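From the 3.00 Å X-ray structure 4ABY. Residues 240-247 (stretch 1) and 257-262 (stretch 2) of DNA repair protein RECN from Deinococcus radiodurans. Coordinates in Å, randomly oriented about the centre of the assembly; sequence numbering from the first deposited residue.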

# COMPACT_ATOMS: atom_id res chain seq x y z
N PRO A 240 -17.13 7.11 14.51
CA PRO A 240 -16.17 8.22 14.49
C PRO A 240 -14.99 7.92 13.57
O PRO A 240 -14.48 8.83 12.93
CB PRO A 240 -15.68 8.29 15.94
CG PRO A 240 -16.78 7.70 16.73
CD PRO A 240 -17.35 6.61 15.88
N LEU A 241 -14.58 6.66 13.53
CA LEU A 241 -13.45 6.24 12.71
C LEU A 241 -13.81 6.25 11.23
O LEU A 241 -13.04 6.72 10.40
CB LEU A 241 -12.96 4.85 13.13
CG LEU A 241 -11.88 4.20 12.27
CD1 LEU A 241 -10.62 5.04 12.28
CD2 LEU A 241 -11.57 2.80 12.76
N VAL A 242 -14.98 5.72 10.91
CA VAL A 242 -15.47 5.72 9.54
C VAL A 242 -15.67 7.15 9.04
O VAL A 242 -15.48 7.44 7.86
CB VAL A 242 -16.80 4.94 9.41
CG1 VAL A 242 -17.56 5.38 8.18
CG2 VAL A 242 -16.53 3.45 9.39
N ASP A 243 -16.05 8.03 9.96
CA ASP A 243 -16.31 9.42 9.62
C ASP A 243 -15.04 10.17 9.25
O ASP A 243 -15.05 11.03 8.37
CB ASP A 243 -17.00 10.13 10.79
CG ASP A 243 -18.51 9.96 10.76
OD1 ASP A 243 -19.02 9.44 9.74
OD2 ASP A 243 -19.17 10.35 11.74
N SER A 244 -13.94 9.82 9.91
CA SER A 244 -12.68 10.50 9.69
C SER A 244 -12.07 10.08 8.36
O SER A 244 -11.39 10.87 7.70
CB SER A 244 -11.70 10.21 10.83
OG SER A 244 -11.24 8.88 10.75
N LEU A 245 -12.32 8.83 7.97
CA LEU A 245 -11.83 8.33 6.70
C LEU A 245 -12.66 8.90 5.55
O LEU A 245 -12.11 9.42 4.58
CB LEU A 245 -11.88 6.80 6.68
CG LEU A 245 -10.86 6.13 7.60
CD1 LEU A 245 -11.10 4.63 7.68
CD2 LEU A 245 -9.46 6.44 7.13
N LEU A 246 -13.97 8.81 5.67
CA LEU A 246 -14.86 9.37 4.65
C LEU A 246 -14.61 10.85 4.41
O LEU A 246 -14.74 11.33 3.28
CB LEU A 246 -16.32 9.11 5.02
CG LEU A 246 -16.77 7.67 4.78
CD1 LEU A 246 -18.18 7.46 5.29
CD2 LEU A 246 -16.67 7.32 3.31
N ALA A 247 -14.24 11.58 5.45
CA ALA A 247 -13.93 13.00 5.33
C ALA A 247 -12.89 13.25 4.24
O ALA A 247 -12.97 14.23 3.50
CB ALA A 247 -13.43 13.55 6.65
N ALA A 257 -19.14 8.40 -1.41
CA ALA A 257 -18.63 7.14 -0.90
C ALA A 257 -19.33 6.83 0.41
O ALA A 257 -19.57 7.72 1.22
CB ALA A 257 -17.13 7.21 -0.71
N ARG A 258 -19.67 5.56 0.60
CA ARG A 258 -20.23 5.09 1.86
C ARG A 258 -19.31 4.01 2.42
O ARG A 258 -18.73 3.23 1.67
CB ARG A 258 -21.64 4.52 1.68
CG ARG A 258 -22.68 5.52 1.21
CD ARG A 258 -24.07 5.07 1.65
NE ARG A 258 -25.12 5.53 0.75
CZ ARG A 258 -26.43 5.49 1.04
NH1 ARG A 258 -26.84 5.01 2.21
NH2 ARG A 258 -27.32 5.92 0.15
N MSE A 259 -19.18 3.97 3.74
CA MSE A 259 -18.25 3.06 4.39
C MSE A 259 -18.74 2.69 5.78
O MSE A 259 -19.35 3.51 6.47
CB MSE A 259 -16.86 3.68 4.47
CG MSE A 259 -15.88 2.93 5.35
SE MSE A 259 -14.08 3.68 5.33
CE MSE A 259 -13.55 3.18 3.52
N GLU A 260 -18.49 1.45 6.19
CA GLU A 260 -18.85 1.01 7.53
C GLU A 260 -18.02 -0.18 7.97
O GLU A 260 -17.54 -0.96 7.15
CB GLU A 260 -20.33 0.65 7.58
CG GLU A 260 -20.64 -0.73 7.02
CD GLU A 260 -22.11 -1.08 7.10
OE1 GLU A 260 -22.91 -0.16 7.39
OE2 GLU A 260 -22.46 -2.26 6.87
N PHE A 261 -17.84 -0.32 9.28
CA PHE A 261 -17.27 -1.54 9.85
C PHE A 261 -18.39 -2.47 10.27
O PHE A 261 -19.28 -2.07 11.02
CB PHE A 261 -16.38 -1.22 11.04
CG PHE A 261 -15.01 -0.75 10.66
CD1 PHE A 261 -14.05 -1.65 10.24
CD2 PHE A 261 -14.68 0.59 10.73
CE1 PHE A 261 -12.79 -1.22 9.89
CE2 PHE A 261 -13.42 1.03 10.38
CZ PHE A 261 -12.47 0.12 9.95
N ALA A 262 -18.35 -3.70 9.79
CA ALA A 262 -19.37 -4.68 10.13
C ALA A 262 -18.80 -5.75 11.05
O ALA A 262 -17.74 -6.32 10.78
CB ALA A 262 -19.95 -5.32 8.88

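A helix lies across a strand here, and nothing but apolar packing joins them: no hydrogen bond crosses between the two stretches. The helix, residues 240-247, runs nearly antiparallel to strand 258-262, with 152° between their directions and a closest axial approach of 8.2 Å. Its backbone spends its polar groups internally, as in Leu-246 N to Val-242 O at 3.0 Å, so the surface it offers the strand is made of side chains. Leu-241, Val-242, Leu-245 and Leu-246 all point toward the strand, the i, i+1, i+4, i+5 spacing that gathers residues on one side of a helix.

Stretch 2 opens with Ala-257, just before the strand. Its methyl meets the end of Leu-246, CD2 of Leu-246 lying 4.0 Å from CB of Ala-257 and 3.6 Å from its O. Leu-246 takes the common m,t rotamer.

Arg-258 begins the alternation of the strand. Its CA-to-CB bond points away from the helix and its extended side chain is exposed, so the charge stays out of the apolar contact.

Met-259, present as selenomethionine, turns back toward the helix and is the residue most covered by it. Three helix side chains meet it at different points along its length: CD2 of Leu-246 is 3.8 Å from its CB, CG1 of Val-242 is 4.1 Å from its CG, and CD1 of Leu-245 is 3.9 Å from its SE. A long, unbranched side chain suits this role, with t values at chi1 and chi2 carrying selenium out across the helix, roughly square to its axis. Val-242 CG1 also sits 3.1 Å from Met-259 O, a tight approach of a methyl to a backbone carbonyl.

Glu-260 again points away, and its carboxylate is hydrogen-bonded through OE2 elsewhere in the structure. Its backbone nevertheless marks the register: the CA atoms of Val-242 and Glu-260 are 6.1 Å apart, a closeness compatible with the short, branched valine, whose CG2 rests 3.8 Å from CA of Glu-260.

Phe-261 returns toward the helix and packs obliquely against two aliphatic neighbours, with Leu-241 CD2 3.5 Å from its CE2 and Val-242 CG2 3.7 Å from its CD2. Ala-262 lies beyond reach.

The rule to read is one of matched periodicities: Met-259 and Phe-261 on the strand, with Ala-257 just ahead of it, meet one apolar side of the helix, while the charged residues between them face away. Val-242 fits where the backbones come close, and longer side chains fill the space around it.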